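Local coordinates for uncharacterized protein (PDB 4R0G) that probably acts as a Vps9-like guanine-nucleotide exchange factor of Legionella pneumophila, active on the small GTPases Rab5, Rab21 and Rab22, at residues A65-M73 against V158-Y166; I165-Y173 against Y206-T214. All coordinates share one frame; numbering follows the deposited sequence.

Contact 1. Residues A65-M73 against V158-Y166; sequences AILYAVHEM and VSKAFDQIY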
loop_
_atom_site.group_PDB
_atom_site.type_symbol
_atom_site.label_atom_id
_atom_site.label_comp_id
_atom_site.label_asym_id
_atom_site.label_seq_id
_atom_site.Cartn_x
_atom_site.Cartn_y
_atom_site.Cartn_z
ATOM N N ALA A 65 -13.234 6.821 -13.622
ATOM C CA ALA A 65 -12.842 5.429 -13.845
ATOM C C ALA A 65 -11.322 5.345 -13.911
ATOM O O ALA A 65 -10.710 4.438 -13.315
ATOM C CB ALA A 65 -13.461 4.870 -15.094
ATOM N N ILE A 66 -10.709 6.294 -14.623
ATOM C CA ILE A 66 -9.251 6.334 -14.698
ATOM C C ILE A 66 -8.683 6.346 -13.276
ATOM O O ILE A 66 -7.885 5.463 -12.908
ATOM C CB ILE A 66 -8.738 7.550 -15.472
ATOM C CG1 ILE A 66 -9.376 7.615 -16.858
ATOM C CG2 ILE A 66 -7.267 7.469 -15.631
ATOM C CD1 ILE A 66 -9.386 9.016 -17.437
ATOM N N LEU A 67 -9.147 7.304 -12.468
ATOM C CA LEU A 67 -8.686 7.441 -11.094
ATOM C C LEU A 67 -8.745 6.100 -10.354
ATOM O O LEU A 67 -7.772 5.669 -9.753
ATOM C CB LEU A 67 -9.515 8.501 -10.367
ATOM C CG LEU A 67 -8.835 9.354 -9.274
ATOM C CD1 LEU A 67 -9.832 9.758 -8.197
ATOM C CD2 LEU A 67 -7.641 8.679 -8.629
ATOM N N TYR A 68 -9.881 5.427 -10.439
ATOM C CA TYR A 68 -10.066 4.139 -9.785
ATOM C C TYR A 68 -9.090 3.090 -10.282
ATOM O O TYR A 68 -8.461 2.382 -9.493
ATOM C CB TYR A 68 -11.469 3.623 -10.056
ATOM C CG TYR A 68 -11.982 2.794 -8.927
ATOM C CD1 TYR A 68 -12.692 3.383 -7.897
ATOM C CD2 TYR A 68 -11.740 1.419 -8.868
ATOM C CE1 TYR A 68 -13.170 2.623 -6.839
ATOM C CE2 TYR A 68 -12.204 0.650 -7.804
ATOM C CZ TYR A 68 -12.923 1.261 -6.799
ATOM O OH TYR A 68 -13.408 0.538 -5.742
ATOM N N ALA A 69 -8.997 2.962 -11.600
ATOM C CA ALA A 69 -8.073 2.012 -12.203
ATOM C C ALA A 69 -6.693 2.200 -11.584
ATOM O O ALA A 69 -5.978 1.238 -11.305
ATOM C CB ALA A 69 -8.008 2.229 -13.704
ATOM N N VAL A 70 -6.331 3.459 -11.357
ATOM C CA VAL A 70 -5.081 3.772 -10.691
ATOM C C VAL A 70 -5.090 3.244 -9.254
ATOM O O VAL A 70 -4.132 2.663 -8.803
ATOM C CB VAL A 70 -4.800 5.275 -10.680
ATOM C CG1 VAL A 70 -3.525 5.535 -9.910
ATOM C CG2 VAL A 70 -4.719 5.844 -12.120
ATOM N N HIS A 71 -6.193 3.427 -8.546
ATOM C CA HIS A 71 -6.296 3.005 -7.158
ATOM C C HIS A 71 -6.114 1.492 -7.044
ATOM O O HIS A 71 -5.761 0.973 -5.978
ATOM C CB HIS A 71 -7.641 3.471 -6.597
ATOM C CG HIS A 71 -7.863 3.168 -5.147
ATOM N ND1 HIS A 71 -8.516 2.031 -4.718
ATOM C CD2 HIS A 71 -7.575 3.878 -4.030
ATOM C CE1 HIS A 71 -8.602 2.044 -3.399
ATOM N NE2 HIS A 71 -8.039 3.153 -2.953
ATOM N N GLU A 72 -6.333 0.776 -8.146
ATOM C CA GLU A 72 -6.171 -0.680 -8.129
ATOM C C GLU A 72 -4.824 -1.194 -8.608
ATOM O O GLU A 72 -4.627 -2.414 -8.661
ATOM C CB GLU A 72 -7.306 -1.387 -8.860
ATOM C CG GLU A 72 -8.697 -0.956 -8.391
ATOM C CD GLU A 72 -8.861 -1.036 -6.885
ATOM O OE1 GLU A 72 -8.851 -2.158 -6.330
ATOM O OE2 GLU A 72 -9.003 0.025 -6.236
ATOM N N MET A 73 -3.888 -0.297 -8.942
ATOM C CA MET A 73 -2.534 -0.749 -9.274
ATOM C C MET A 73 -1.849 -1.384 -8.057
ATOM O O MET A 73 -2.165 -1.073 -6.897
ATOM C CB MET A 73 -1.685 0.373 -9.870
ATOM C CG MET A 73 -2.462 1.299 -10.746
ATOM S SD MET A 73 -1.657 1.999 -12.197
ATOM C CE MET A 73 0.080 1.710 -11.883
ATOM N N VAL A 158 -4.193 6.225 -17.768
ATOM C CA VAL A 158 -4.035 5.659 -16.437
ATOM C C VAL A 158 -2.589 5.746 -16.044
ATOM O O VAL A 158 -2.262 6.237 -14.972
ATOM C CB VAL A 158 -4.427 4.177 -16.421
ATOM C CG1 VAL A 158 -4.133 3.573 -15.071
ATOM C CG2 VAL A 158 -5.895 4.019 -16.794
ATOM N N SER A 159 -1.722 5.256 -16.927
ATOM C CA SER A 159 -0.281 5.313 -16.732
ATOM C C SER A 159 0.223 6.736 -16.493
ATOM O O SER A 159 1.157 6.943 -15.719
ATOM C CB SER A 159 0.432 4.725 -17.933
ATOM O OG SER A 159 1.829 4.802 -17.740
ATOM N N LYS A 160 -0.399 7.716 -17.136
ATOM C CA LYS A 160 -0.021 9.102 -16.917
ATOM C C LYS A 160 -0.487 9.611 -15.563
ATOM O O LYS A 160 0.244 10.335 -14.900
ATOM C CB LYS A 160 -0.512 10.020 -18.057
ATOM C CG LYS A 160 0.273 9.809 -19.341
ATOM C CD LYS A 160 -0.240 10.586 -20.575
ATOM C CE LYS A 160 0.411 9.972 -21.847
ATOM N NZ LYS A 160 0.340 10.746 -23.123
ATOM N N ALA A 161 -1.696 9.242 -15.153
ATOM C CA ALA A 161 -2.206 9.696 -13.865
ATOM C C ALA A 161 -1.335 9.119 -12.789
ATOM O O ALA A 161 -0.965 9.798 -11.830
ATOM C CB ALA A 161 -3.609 9.253 -13.661
ATOM N N PHE A 162 -0.989 7.857 -12.983
ATOM C CA PHE A 162 -0.194 7.142 -12.030
ATOM C C PHE A 162 1.109 7.858 -11.694
ATOM O O PHE A 162 1.390 8.167 -10.518
ATOM C CB PHE A 162 0.134 5.766 -12.570
ATOM C CG PHE A 162 1.026 4.976 -11.659
ATOM C CD1 PHE A 162 0.647 4.717 -10.344
ATOM C CD2 PHE A 162 2.257 4.500 -12.100
ATOM C CE1 PHE A 162 1.485 3.980 -9.489
ATOM C CE2 PHE A 162 3.095 3.762 -11.242
ATOM C CZ PHE A 162 2.707 3.507 -9.948
ATOM N N ASP A 163 1.907 8.115 -12.724
ATOM C CA ASP A 163 3.227 8.678 -12.497
ATOM C C ASP A 163 3.112 10.004 -11.776
ATOM O O ASP A 163 3.964 10.320 -10.932
ATOM C CB ASP A 163 4.039 8.794 -13.799
ATOM C CG ASP A 163 4.466 7.415 -14.355
ATOM O OD1 ASP A 163 4.997 6.560 -13.596
ATOM O OD2 ASP A 163 4.261 7.182 -15.568
ATOM N N GLN A 164 2.043 10.750 -12.071
ATOM C CA GLN A 164 1.890 12.081 -11.480
ATOM C C GLN A 164 1.172 12.129 -10.121
ATOM O O GLN A 164 1.306 13.099 -9.375
ATOM C CB GLN A 164 1.309 13.099 -12.497
ATOM C CG GLN A 164 -0.036 12.732 -13.070
ATOM C CD GLN A 164 -0.425 13.569 -14.288
ATOM O OE1 GLN A 164 -0.939 14.695 -14.167
ATOM N NE2 GLN A 164 -0.179 13.015 -15.475
ATOM N N ILE A 165 0.429 11.080 -9.791
ATOM C CA ILE A 165 -0.077 10.910 -8.433
ATOM C C ILE A 165 1.027 10.351 -7.534
ATOM O O ILE A 165 1.274 10.861 -6.435
ATOM C CB ILE A 165 -1.253 9.927 -8.399
ATOM C CG1 ILE A 165 -2.494 10.566 -8.994
ATOM C CG2 ILE A 165 -1.557 9.468 -6.982
ATOM C CD1 ILE A 165 -3.653 9.599 -9.074
ATOM N N TYR A 166 1.692 9.302 -8.006
ATOM C CA TYR A 166 2.656 8.594 -7.176
ATOM C C TYR A 166 3.832 9.503 -6.933
ATOM O O TYR A 166 4.470 9.449 -5.889
ATOM C CB TYR A 166 3.129 7.310 -7.861
ATOM C CG TYR A 166 3.557 6.210 -6.912
ATOM C CD1 TYR A 166 3.441 6.360 -5.545
ATOM C CD2 TYR A 166 4.063 5.020 -7.390
ATOM C CE1 TYR A 166 3.817 5.365 -4.666
ATOM C CE2 TYR A 166 4.455 4.006 -6.517
ATOM C CZ TYR A 166 4.328 4.187 -5.150
ATOM O OH TYR A 166 4.707 3.170 -4.280
#
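The methyl of M73 is set down almost on the middle of the F162 ring: CE lies 3.3 Å from the F162 centroid and 8° off the ring normal, a CH-pi contact over one face. The sulfur stands beside the ring, SD 4.4 Å from the F162 centroid and oblique; the whole is a Met-aromatic contact in which the methyl lies over the face. M73 follows the last turn of helix 58-71, and bends at chi2 and chi3 bring its chain over the ring; SD also touches V158 CG1. V70 CG1 comes to the edge of the same ring, near its plane. V158, A161, F162 and I165 enclose V70 as a knob in a hole, so the segments 65-71 and 158-166, whose axes cross at -63° and approach to 9.1 Å, seat one side chain of the VPS9-like region against the long helix 155-183. V70 CG1 is anti to the backbone N (chi1 177°) and CG2 anti to the carbonyl carbon, which sends the methyls to different neighbours: CG2 reaches V158 CG1 at 3.8 Å and A161 CB at 3.9 Å, while CG1 meets I165 CD1 at 4.2 Å. V158 answers with its other branch, CG2 touching I66 CG2 at 3.9 Å and also A69 CB. L67 CD2 meets I165 CD1, the side chains crossing at about a right angle, and Y17 packs on I66, L67 and A161.

Contact 2. Residues I165-Y173 against Y206-T214; sequences IYSVTYLKY and YLHEQTELT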
loop_
_atom_site.group_PDB
_atom_site.type_symbol
_atom_site.label_atom_id
_atom_site.label_comp_id
_atom_site.label_asym_id
_atom_site.label_seq_id
_atom_site.Cartn_x
_atom_site.Cartn_y
_atom_site.Cartn_z
ATOM N N ILE A 165 0.429 11.080 -9.791
ATOM C CA ILE A 165 -0.077 10.910 -8.433
ATOM C C ILE A 165 1.027 10.351 -7.534
ATOM O O ILE A 165 1.274 10.861 -6.435
ATOM C CB ILE A 165 -1.253 9.927 -8.399
ATOM C CG1 ILE A 165 -2.494 10.566 -8.994
ATOM C CG2 ILE A 165 -1.557 9.468 -6.982
ATOM C CD1 ILE A 165 -3.653 9.599 -9.074
ATOM N N TYR A 166 1.692 9.302 -8.006
ATOM C CA TYR A 166 2.656 8.594 -7.176
ATOM C C TYR A 166 3.832 9.503 -6.933
ATOM O O TYR A 166 4.470 9.449 -5.889
ATOM C CB TYR A 166 3.129 7.310 -7.861
ATOM C CG TYR A 166 3.557 6.210 -6.912
ATOM C CD1 TYR A 166 3.441 6.360 -5.545
ATOM C CD2 TYR A 166 4.063 5.020 -7.390
ATOM C CE1 TYR A 166 3.817 5.365 -4.666
ATOM C CE2 TYR A 166 4.455 4.006 -6.517
ATOM C CZ TYR A 166 4.328 4.187 -5.150
ATOM O OH TYR A 166 4.707 3.170 -4.280
ATOM N N SER A 167 4.097 10.350 -7.910
ATOM C CA SER A 167 5.140 11.342 -7.801
ATOM C C SER A 167 5.062 12.060 -6.458
ATOM O O SER A 167 6.080 12.207 -5.759
ATOM C CB SER A 167 4.964 12.374 -8.915
ATOM O OG SER A 167 6.041 13.289 -8.907
ATOM N N VAL A 168 3.858 12.512 -6.107
ATOM C CA VAL A 168 3.656 13.205 -4.847
ATOM C C VAL A 168 3.481 12.218 -3.728
ATOM O O VAL A 168 3.985 12.365 -2.622
ATOM C CB VAL A 168 2.365 13.996 -4.856
ATOM C CG1 VAL A 168 2.186 14.687 -3.525
ATOM C CG2 VAL A 168 2.371 14.989 -5.995
ATOM N N THR A 169 2.724 11.193 -4.031
ATOM C CA THR A 169 2.183 10.370 -2.983
ATOM C C THR A 169 3.267 9.500 -2.348
ATOM O O THR A 169 3.266 9.272 -1.145
ATOM C CB THR A 169 0.982 9.599 -3.542
ATOM O OG1 THR A 169 -0.065 9.610 -2.578
ATOM C CG2 THR A 169 1.355 8.200 -3.913
ATOM N N TYR A 170 4.223 9.054 -3.154
ATOM C CA TYR A 170 5.319 8.227 -2.661
ATOM C C TYR A 170 6.100 8.962 -1.574
ATOM O O TYR A 170 6.421 8.381 -0.549
ATOM C CB TYR A 170 6.232 7.824 -3.822
ATOM C CG TYR A 170 7.406 6.993 -3.392
ATOM C CD1 TYR A 170 7.239 5.662 -3.016
ATOM C CD2 TYR A 170 8.687 7.530 -3.367
ATOM C CE1 TYR A 170 8.322 4.892 -2.620
ATOM C CE2 TYR A 170 9.775 6.771 -2.973
ATOM C CZ TYR A 170 9.589 5.455 -2.601
ATOM O OH TYR A 170 10.686 4.707 -2.211
ATOM N N LEU A 171 6.391 10.242 -1.826
ATOM C CA LEU A 171 6.954 11.152 -0.824
ATOM C C LEU A 171 6.138 11.218 0.435
ATOM O O LEU A 171 6.703 11.259 1.516
ATOM C CB LEU A 171 7.070 12.573 -1.350
ATOM C CG LEU A 171 8.333 12.944 -2.116
ATOM C CD1 LEU A 171 8.392 14.427 -2.262
ATOM C CD2 LEU A 171 9.592 12.418 -1.403
ATOM N N LYS A 172 4.814 11.228 0.289
ATOM C CA LYS A 172 3.913 11.389 1.427
ATOM C C LYS A 172 4.101 10.248 2.419
ATOM O O LYS A 172 4.366 10.485 3.608
ATOM C CB LYS A 172 2.453 11.521 0.969
ATOM C CG LYS A 172 1.376 11.485 2.074
ATOM C CD LYS A 172 -0.016 11.925 1.525
ATOM C CE LYS A 172 -1.082 12.236 2.620
ATOM N NZ LYS A 172 -1.752 11.023 3.210
ATOM N N TYR A 173 4.032 9.013 1.923
ATOM C CA TYR A 173 4.111 7.836 2.792
ATOM C C TYR A 173 5.498 7.642 3.385
ATOM O O TYR A 173 5.641 7.237 4.537
ATOM C CB TYR A 173 3.696 6.580 2.030
ATOM C CG TYR A 173 2.379 6.717 1.325
ATOM C CD1 TYR A 173 1.241 7.104 2.012
ATOM C CD2 TYR A 173 2.280 6.486 -0.031
ATOM C CE1 TYR A 173 0.019 7.247 1.363
ATOM C CE2 TYR A 173 1.080 6.622 -0.693
ATOM C CZ TYR A 173 -0.049 7.008 0.002
ATOM O OH TYR A 173 -1.241 7.151 -0.675
ATOM N N TYR A 206 3.333 20.329 5.626
ATOM C CA TYR A 206 3.448 21.166 4.433
ATOM C C TYR A 206 3.052 20.340 3.210
ATOM O O TYR A 206 2.290 20.779 2.354
ATOM C CB TYR A 206 4.865 21.759 4.261
ATOM C CG TYR A 206 5.062 22.336 2.874
ATOM C CD1 TYR A 206 4.645 23.627 2.570
ATOM C CD2 TYR A 206 5.630 21.578 1.848
ATOM C CE1 TYR A 206 4.799 24.157 1.279
ATOM C CE2 TYR A 206 5.779 22.104 0.547
ATOM C CZ TYR A 206 5.363 23.389 0.276
ATOM O OH TYR A 206 5.518 23.906 -0.996
ATOM N N LEU A 207 3.573 19.127 3.150
ATOM C CA LEU A 207 3.346 18.282 2.006
ATOM C C LEU A 207 1.899 17.807 1.922
ATOM O O LEU A 207 1.449 17.380 0.869
ATOM C CB LEU A 207 4.271 17.076 2.065
ATOM C CG LEU A 207 5.223 16.771 0.914
ATOM C CD1 LEU A 207 5.608 15.332 1.047
ATOM C CD2 LEU A 207 4.584 16.966 -0.434
ATOM N N HIS A 208 1.166 17.878 3.025
ATOM C CA HIS A 208 -0.181 17.307 3.062
ATOM C C HIS A 208 -1.119 18.080 2.175
ATOM O O HIS A 208 -2.089 17.539 1.665
ATOM C CB HIS A 208 -0.736 17.289 4.477
ATOM C CG HIS A 208 -2.071 16.627 4.582
ATOM N ND1 HIS A 208 -2.227 15.258 4.555
ATOM C CD2 HIS A 208 -3.315 17.147 4.705
ATOM C CE1 HIS A 208 -3.508 14.963 4.672
ATOM N NE2 HIS A 208 -4.190 16.096 4.758
ATOM N N GLU A 209 -0.819 19.358 2.005
ATOM C CA GLU A 209 -1.634 20.237 1.191
ATOM C C GLU A 209 -1.246 20.201 -0.300
ATOM O O GLU A 209 -1.886 20.845 -1.121
ATOM C CB GLU A 209 -1.546 21.678 1.749
ATOM C CG GLU A 209 -2.731 22.145 2.642
ATOM C CD GLU A 209 -2.956 21.281 3.902
ATOM O OE1 GLU A 209 -2.007 21.108 4.712
ATOM O OE2 GLU A 209 -4.096 20.784 4.087
ATOM N N GLN A 210 -0.208 19.461 -0.668
ATOM C CA GLN A 210 0.318 19.633 -2.008
ATOM C C GLN A 210 -0.139 18.581 -3.025
ATOM O O GLN A 210 -0.129 17.397 -2.740
ATOM C CB GLN A 210 1.837 19.789 -1.975
ATOM C CG GLN A 210 2.266 21.144 -2.507
ATOM C CD GLN A 210 1.916 22.280 -1.566
ATOM O OE1 GLN A 210 2.329 22.276 -0.393
ATOM N NE2 GLN A 210 1.139 23.266 -2.065
ATOM N N THR A 211 -0.599 19.017 -4.194
ATOM C CA THR A 211 -1.094 18.062 -5.193
ATOM C C THR A 211 -0.121 17.712 -6.333
ATOM O O THR A 211 -0.406 16.839 -7.158
ATOM C CB THR A 211 -2.473 18.506 -5.754
ATOM O OG1 THR A 211 -2.349 19.764 -6.436
ATOM C CG2 THR A 211 -3.459 18.663 -4.616
ATOM N N GLU A 212 1.017 18.395 -6.377
ATOM C CA GLU A 212 2.058 18.101 -7.365
ATOM C C GLU A 212 3.415 18.658 -6.928
ATOM O O GLU A 212 3.493 19.542 -6.082
ATOM C CB GLU A 212 1.670 18.613 -8.755
ATOM C CG GLU A 212 1.288 20.097 -8.808
ATOM C CD GLU A 212 0.672 20.516 -10.149
ATOM O OE1 GLU A 212 0.117 19.643 -10.862
ATOM O OE2 GLU A 212 0.738 21.723 -10.476
ATOM N N LEU A 213 4.500 18.142 -7.489
ATOM C CA LEU A 213 5.787 18.684 -7.090
ATOM C C LEU A 213 6.198 19.810 -8.060
ATOM O O LEU A 213 6.701 19.566 -9.170
ATOM C CB LEU A 213 6.834 17.571 -7.075
ATOM C CG LEU A 213 6.484 16.373 -6.187
ATOM C CD1 LEU A 213 7.458 15.232 -6.368
ATOM C CD2 LEU A 213 6.439 16.770 -4.713
ATOM N N THR A 214 6.062 21.045 -7.589
ATOM C CA THR A 214 6.350 22.183 -8.426
ATOM C C THR A 214 7.604 22.783 -7.844
ATOM O O THR A 214 8.098 22.290 -6.825
ATOM C CB THR A 214 5.175 23.177 -8.451
ATOM O OG1 THR A 214 4.924 23.674 -7.128
ATOM C CG2 THR A 214 3.926 22.479 -8.976
#
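V168 presents both its methyls to the backbone of the loop that follows helix 193-208. Its CG1, anti to the backbone N (chi1 179°), approaches the carbonyl O of Q210 at 3.6 Å, while CG2 rests against E212 CA at 3.4 Å and also borders T211 O. The valine therefore packs largely on main chain, its CG2 reaching L213 CG more loosely. From the loop side, L213 points at the helix and parts its two methyls between residues one turn apart. CD1 lies by the first of these, 3.4 Å from the backbone O of S167 and close to S167 OG as well; CD2 goes to L171 CD1 at 3.9 Å, with the leucine side chains meeting at a slant. L171 is shared: its CB takes L207 CD1 at 3.9 Å, L207 being directed at helix 155-183 from the last turn of helix 193-208. Helix 215-229 adds I221 against L171 and H218 against L213. Beyond the leucines, at a more open margin, K172 and H208 run side by side in the same direction. The lysine chain is extended until it turns at chi4 (-80°), and its CE lies 3.8 Å from H208 ND1, oblique to the ring, so the touch is made by the aliphatic part of the chain. L82 of helix 80-101 also packs on K172. L18 and L19 of helix 17-20 touch T211, and L18 also touches V168. One helix thus packs on the end of helix 193-208 and on the loop leading to helix 215-229, consistent with the helical bundle domain assigned to Lpg0393.

How the contacts relate
Helix 155-183 serves both contacts, offering successive parts of its length to different partners: 158-166 packs on helix 58-71 of the VPS9-like region, and 165-173 on the end of helix 193-208 and its following loop. The centres lie about 14 Å apart, and I165 and Y166 belong to both ranges, though I165 makes its cross-segment contacts in contact 1. Contact 1 is the more deeply buried, with helix-to-helix packing and a methionine from the loop after helix 58-71 over an aromatic ring; contact 2 is partly buried, sets aliphatic groups against backbone carbonyls and ends at a lysine and a histidine. Both also touch the second subunit, where Y166 meets its counterpart through a weak hydrogen bond.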